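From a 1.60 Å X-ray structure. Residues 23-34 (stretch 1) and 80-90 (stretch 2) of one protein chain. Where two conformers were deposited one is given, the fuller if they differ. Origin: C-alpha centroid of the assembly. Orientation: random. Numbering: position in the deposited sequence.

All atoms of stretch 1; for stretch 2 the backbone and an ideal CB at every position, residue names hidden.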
# COMPACT_ATOMS: atom_id res chain seq x y z
N GLN A 23 0.09 15.05 -9.87
CA GLN A 23 -1.41 14.95 -9.97
C GLN A 23 -1.84 13.63 -9.34
O GLN A 23 -2.99 13.49 -8.92
CB GLN A 23 -1.86 15.11 -11.44
CG GLN A 23 -1.26 13.92 -12.34
CD GLN A 23 -1.80 13.82 -13.75
OE1 GLN A 23 -2.99 14.10 -13.99
NE2 GLN A 23 -0.90 13.45 -14.74
N LEU A 24 -0.94 12.58 -9.35
CA LEU A 24 -1.26 11.30 -8.82
C LEU A 24 -1.40 11.22 -7.32
O LEU A 24 -1.93 10.19 -6.80
CB LEU A 24 -0.20 10.26 -9.22
CG LEU A 24 -0.03 10.16 -10.72
CD1 LEU A 24 1.11 9.13 -11.01
CD2 LEU A 24 -1.32 9.71 -11.31
N PHE A 25 -0.97 12.28 -6.64
CA PHE A 25 -0.86 12.25 -5.16
C PHE A 25 -1.80 13.22 -4.56
O PHE A 25 -1.81 13.33 -3.36
CB PHE A 25 0.63 12.52 -4.77
CG PHE A 25 1.57 11.43 -5.25
CD1 PHE A 25 1.67 10.18 -4.57
CD2 PHE A 25 2.21 11.62 -6.45
CE1 PHE A 25 2.53 9.17 -5.00
CE2 PHE A 25 3.06 10.64 -6.97
CZ PHE A 25 3.25 9.43 -6.23
N LYS A 26 -2.71 13.81 -5.35
CA LYS A 26 -3.54 14.91 -4.74
C LYS A 26 -4.61 14.31 -3.80
O LYS A 26 -5.02 15.00 -2.81
CB LYS A 26 -4.22 15.75 -5.82
CG LYS A 26 -3.30 16.37 -6.88
CD LYS A 26 -3.04 17.82 -6.56
CE LYS A 26 -1.64 18.26 -6.98
NZ LYS A 26 -1.49 18.26 -8.49
N GLU A 27 -5.08 13.08 -4.15
CA GLU A 27 -6.16 12.41 -3.37
C GLU A 27 -5.74 11.31 -2.33
O GLU A 27 -6.56 10.42 -1.97
CB GLU A 27 -7.27 11.87 -4.31
CG GLU A 27 -8.25 12.95 -4.89
CD GLU A 27 -9.50 13.27 -4.01
OE1 GLU A 27 -10.68 13.19 -4.53
OE2 GLU A 27 -9.29 13.61 -2.80
N ASN A 28 -4.55 11.41 -1.76
CA ASN A 28 -3.96 10.31 -1.01
C ASN A 28 -4.40 10.25 0.49
O ASN A 28 -4.44 11.29 1.17
CB ASN A 28 -2.45 10.48 -1.08
CG ASN A 28 -1.72 9.25 -0.59
OD1 ASN A 28 -1.60 9.02 0.63
ND2 ASN A 28 -1.25 8.41 -1.56
N ASP A 29 -4.69 9.06 1.02
CA ASP A 29 -5.15 9.02 2.42
C ASP A 29 -4.15 8.52 3.47
O ASP A 29 -4.52 8.29 4.65
CB ASP A 29 -6.52 8.33 2.55
CG ASP A 29 -6.43 6.82 2.38
OD1 ASP A 29 -7.41 6.09 2.78
OD2 ASP A 29 -5.38 6.35 1.84
N GLU A 30 -2.88 8.42 3.10
CA GLU A 30 -1.83 7.95 4.00
C GLU A 30 -0.74 8.96 4.37
O GLU A 30 -0.19 8.86 5.46
CB GLU A 30 -1.06 6.76 3.34
CG GLU A 30 -1.69 5.43 3.60
CD GLU A 30 -0.70 4.31 3.28
OE1 GLU A 30 -0.59 3.98 2.06
OE2 GLU A 30 -0.04 3.80 4.26
N PHE A 31 -0.36 9.81 3.39
CA PHE A 31 0.71 10.79 3.53
C PHE A 31 0.21 12.19 3.09
O PHE A 31 -0.70 12.30 2.24
CB PHE A 31 1.98 10.45 2.78
CG PHE A 31 2.37 9.00 2.93
CD1 PHE A 31 2.87 8.54 4.15
CD2 PHE A 31 2.19 8.11 1.89
CE1 PHE A 31 3.25 7.22 4.30
CE2 PHE A 31 2.51 6.76 2.09
CZ PHE A 31 3.02 6.37 3.30
N ARG A 32 0.90 13.21 3.56
CA ARG A 32 0.54 14.57 3.27
C ARG A 32 1.46 15.12 2.15
O ARG A 32 2.57 15.61 2.42
CB ARG A 32 0.64 15.40 4.59
CG ARG A 32 -0.07 16.65 4.45
CD ARG A 32 0.29 17.66 5.61
NE ARG A 32 0.19 18.99 5.03
CZ ARG A 32 1.11 19.96 5.07
NH1 ARG A 32 0.87 21.13 4.44
NH2 ARG A 32 2.28 19.77 5.70
N PHE A 33 1.01 15.06 0.89
CA PHE A 33 1.89 15.49 -0.16
C PHE A 33 1.81 16.97 -0.47
O PHE A 33 0.67 17.54 -0.59
CB PHE A 33 1.56 14.66 -1.45
CG PHE A 33 1.96 13.20 -1.32
CD1 PHE A 33 3.31 12.83 -1.59
CD2 PHE A 33 1.06 12.20 -1.01
CE1 PHE A 33 3.72 11.54 -1.44
CE2 PHE A 33 1.47 10.82 -0.89
CZ PHE A 33 2.81 10.46 -1.16
N VAL A 34 2.96 17.60 -0.67
CA VAL A 34 3.02 18.98 -1.10
C VAL A 34 3.96 19.25 -2.19
O VAL A 34 4.79 18.38 -2.46
CB VAL A 34 3.39 19.91 0.12
CG1 VAL A 34 2.51 19.60 1.31
CG2 VAL A 34 4.86 19.66 0.55
N UNK A 80 8.96 1.09 5.28
CA UNK A 80 8.99 0.65 3.87
C UNK A 80 7.71 1.02 3.15
O UNK A 80 7.69 1.09 1.96
CB UNK A 80 9.21 -0.86 3.78
N UNK A 81 6.63 1.15 3.91
CA UNK A 81 5.31 1.57 3.46
C UNK A 81 5.29 2.81 2.55
O UNK A 81 4.51 2.84 1.62
CB UNK A 81 4.44 1.84 4.69
N UNK A 82 6.11 3.83 2.86
CA UNK A 82 6.22 5.08 2.09
C UNK A 82 6.70 4.71 0.67
O UNK A 82 6.02 5.02 -0.29
CB UNK A 82 7.18 6.07 2.76
N UNK A 83 7.80 4.03 0.50
CA UNK A 83 8.23 3.66 -0.87
C UNK A 83 7.24 2.70 -1.49
O UNK A 83 6.94 2.79 -2.68
CB UNK A 83 9.62 3.03 -0.86
N UNK A 84 6.76 1.74 -0.69
CA UNK A 84 5.73 0.75 -1.15
C UNK A 84 4.64 1.47 -1.92
O UNK A 84 4.48 1.28 -3.16
CB UNK A 84 5.12 -0.01 0.03
N UNK A 85 3.99 2.36 -1.19
CA UNK A 85 2.75 3.09 -1.57
C UNK A 85 3.03 3.97 -2.78
O UNK A 85 2.30 3.90 -3.79
CB UNK A 85 2.23 3.94 -0.41
N UNK A 86 4.11 4.74 -2.73
CA UNK A 86 4.49 5.66 -3.78
C UNK A 86 4.84 4.84 -5.03
O UNK A 86 4.39 5.19 -6.13
CB UNK A 86 5.66 6.54 -3.34
N UNK A 87 5.57 3.77 -4.87
CA UNK A 87 6.00 2.92 -6.06
C UNK A 87 4.78 2.33 -6.80
O UNK A 87 4.74 2.31 -8.04
CB UNK A 87 6.91 1.78 -5.60
N UNK A 88 3.80 1.89 -6.01
CA UNK A 88 2.56 1.30 -6.63
C UNK A 88 1.72 2.35 -7.33
O UNK A 88 1.13 2.10 -8.39
CB UNK A 88 1.70 0.61 -5.57
N UNK A 89 1.64 3.57 -6.78
CA UNK A 89 0.85 4.63 -7.37
C UNK A 89 1.52 4.95 -8.74
O UNK A 89 0.84 5.01 -9.75
CB UNK A 89 0.78 5.85 -6.45
N UNK A 90 2.87 5.11 -8.77
CA UNK A 90 3.57 5.53 -9.96
C UNK A 90 3.42 4.36 -10.93
O UNK A 90 3.19 4.56 -12.15
CB UNK A 90 5.03 5.89 -9.68

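Position 80 lies out of reach of stretch 1 and is unconstrained by it; it is Ala80.

At position 81 CA-to-CB points toward stretch 1, and the ideal CB lies 4.9 Å from both Glu30 OE2 and Phe31 CZ, a site that looks onto a carboxylate and a ring edge. A small residue would fit, polar or not, and a basic one could turn to the carboxylate. Ser81 is found, its OG 4.0 Å from Phe31 CZ, near the plane of that ring.

At position 82 CA-to-CB points sideways, with the ideal CB 4.2 Å from Phe31 CZ. An aliphatic side chain of modest size fits beside the ring, and Val82 packs its CG2 3.5 Å from Phe31 CE1.

Positions 83 and 84 meet nothing of stretch 1, so many residues would serve. They are Ser83 and Asn84.

At position 85 CA-to-CB points toward stretch 1. The ideal CB is 3.7 Å from Glu30 OE1 and 3.8 Å from Phe31 CE2, with Asn28 ND2 about 5.8 Å from it, well off the CA-to-CB line, so a side chain must bend to reach it. His or Gln could meet the amide, and a basic residue could answer the carboxylate. The residue is His85. Asn28 ND2 donates a very short hydrogen bond to His85 NE2, 2.5 Å long, at the imidazole edge, while Asn28 OD1 accepts from the backbone N atoms of Glu30 and Phe31. Glu30 OE1 sits over one face of the imidazole, 2.8 Å from His85 ND1, but the angle is too poor for a hydrogen bond. Phe31 CE2 approaches His85 CD2 to 3.2 Å, the rings meeting obliquely.

At position 86 CA-to-CB points sideways, the ideal CB 4.4 Å from Phe25 CE1 and 5.3 Å from Phe33 CZ. A branched or longer aliphatic could touch both rings. Ile86 does so: CG2 lies 4.1 Å from Phe25 CZ, and CG1 3.9 Å from Phe33 CZ.

Positions 87 and 88 leave stretch 1 untouched. Ser87 OG instead bonds back to Ser83 O (2.6 Å); the other residue is Arg88.

At position 89 CA-to-CB points toward stretch 1 and the ideal CB is 4.0 Å from Phe25 CE1, which calls for an apolar side chain. Ile89 CD1 reaches Phe25 CE1 (3.7 Å), while its CG2 packs against Leu24 CB (3.8 Å) and makes an off-centre CH-pi contact with the Phe25 ring.

At position 90 CA-to-CB points sideways and the ideal CB is 5.3 Å from both Phe25 CZ and Leu24 CD1, favouring a longer apolar chain. Leu90 places CG 4.1 Å from Phe25 CZ and CD2 4.1 Å from Leu24 CD1.

Stretch 2, residues 80-90: ASVSNHISRIL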
# COMPACT_ATOMS: atom_id res chain seq x y z
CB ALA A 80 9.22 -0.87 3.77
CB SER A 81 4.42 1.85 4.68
OG SER A 81 4.62 3.19 5.19
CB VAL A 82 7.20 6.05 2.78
CG1 VAL A 82 7.44 7.19 1.99
CG2 VAL A 82 6.65 6.53 4.22
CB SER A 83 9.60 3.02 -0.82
OG SER A 83 9.73 2.30 -2.12
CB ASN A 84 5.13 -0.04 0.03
CG ASN A 84 6.11 -1.05 0.59
OD1 ASN A 84 5.90 -1.64 1.67
ND2 ASN A 84 7.20 -1.29 -0.17
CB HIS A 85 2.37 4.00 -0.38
CG HIS A 85 1.07 4.75 -0.55
ND1 HIS A 85 -0.16 4.12 -0.68
CD2 HIS A 85 0.79 6.08 -0.54
CE1 HIS A 85 -1.12 5.02 -0.76
NE2 HIS A 85 -0.57 6.22 -0.66
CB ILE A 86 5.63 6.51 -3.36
CG1 ILE A 86 5.09 7.50 -2.24
CG2 ILE A 86 6.23 7.23 -4.52
CD1 ILE A 86 6.19 8.42 -1.66
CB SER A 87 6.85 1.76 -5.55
OG SER A 87 8.10 2.25 -4.98
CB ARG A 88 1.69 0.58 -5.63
CG ARG A 88 2.25 -0.78 -5.10
CD ARG A 88 1.40 -1.39 -3.89
NE ARG A 88 2.08 -2.58 -3.41
CZ ARG A 88 1.84 -3.75 -3.98
NH1 ARG A 88 0.93 -3.82 -4.96
NH2 ARG A 88 2.51 -4.86 -3.55
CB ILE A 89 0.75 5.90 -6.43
CG1 ILE A 89 -0.19 5.61 -5.26
CG2 ILE A 89 0.25 7.12 -7.11
CD1 ILE A 89 0.01 6.63 -4.17
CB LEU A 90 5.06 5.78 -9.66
CG LEU A 90 5.29 7.07 -8.88
CD1 LEU A 90 6.80 7.11 -8.54
CD2 LEU A 90 4.97 8.30 -9.82
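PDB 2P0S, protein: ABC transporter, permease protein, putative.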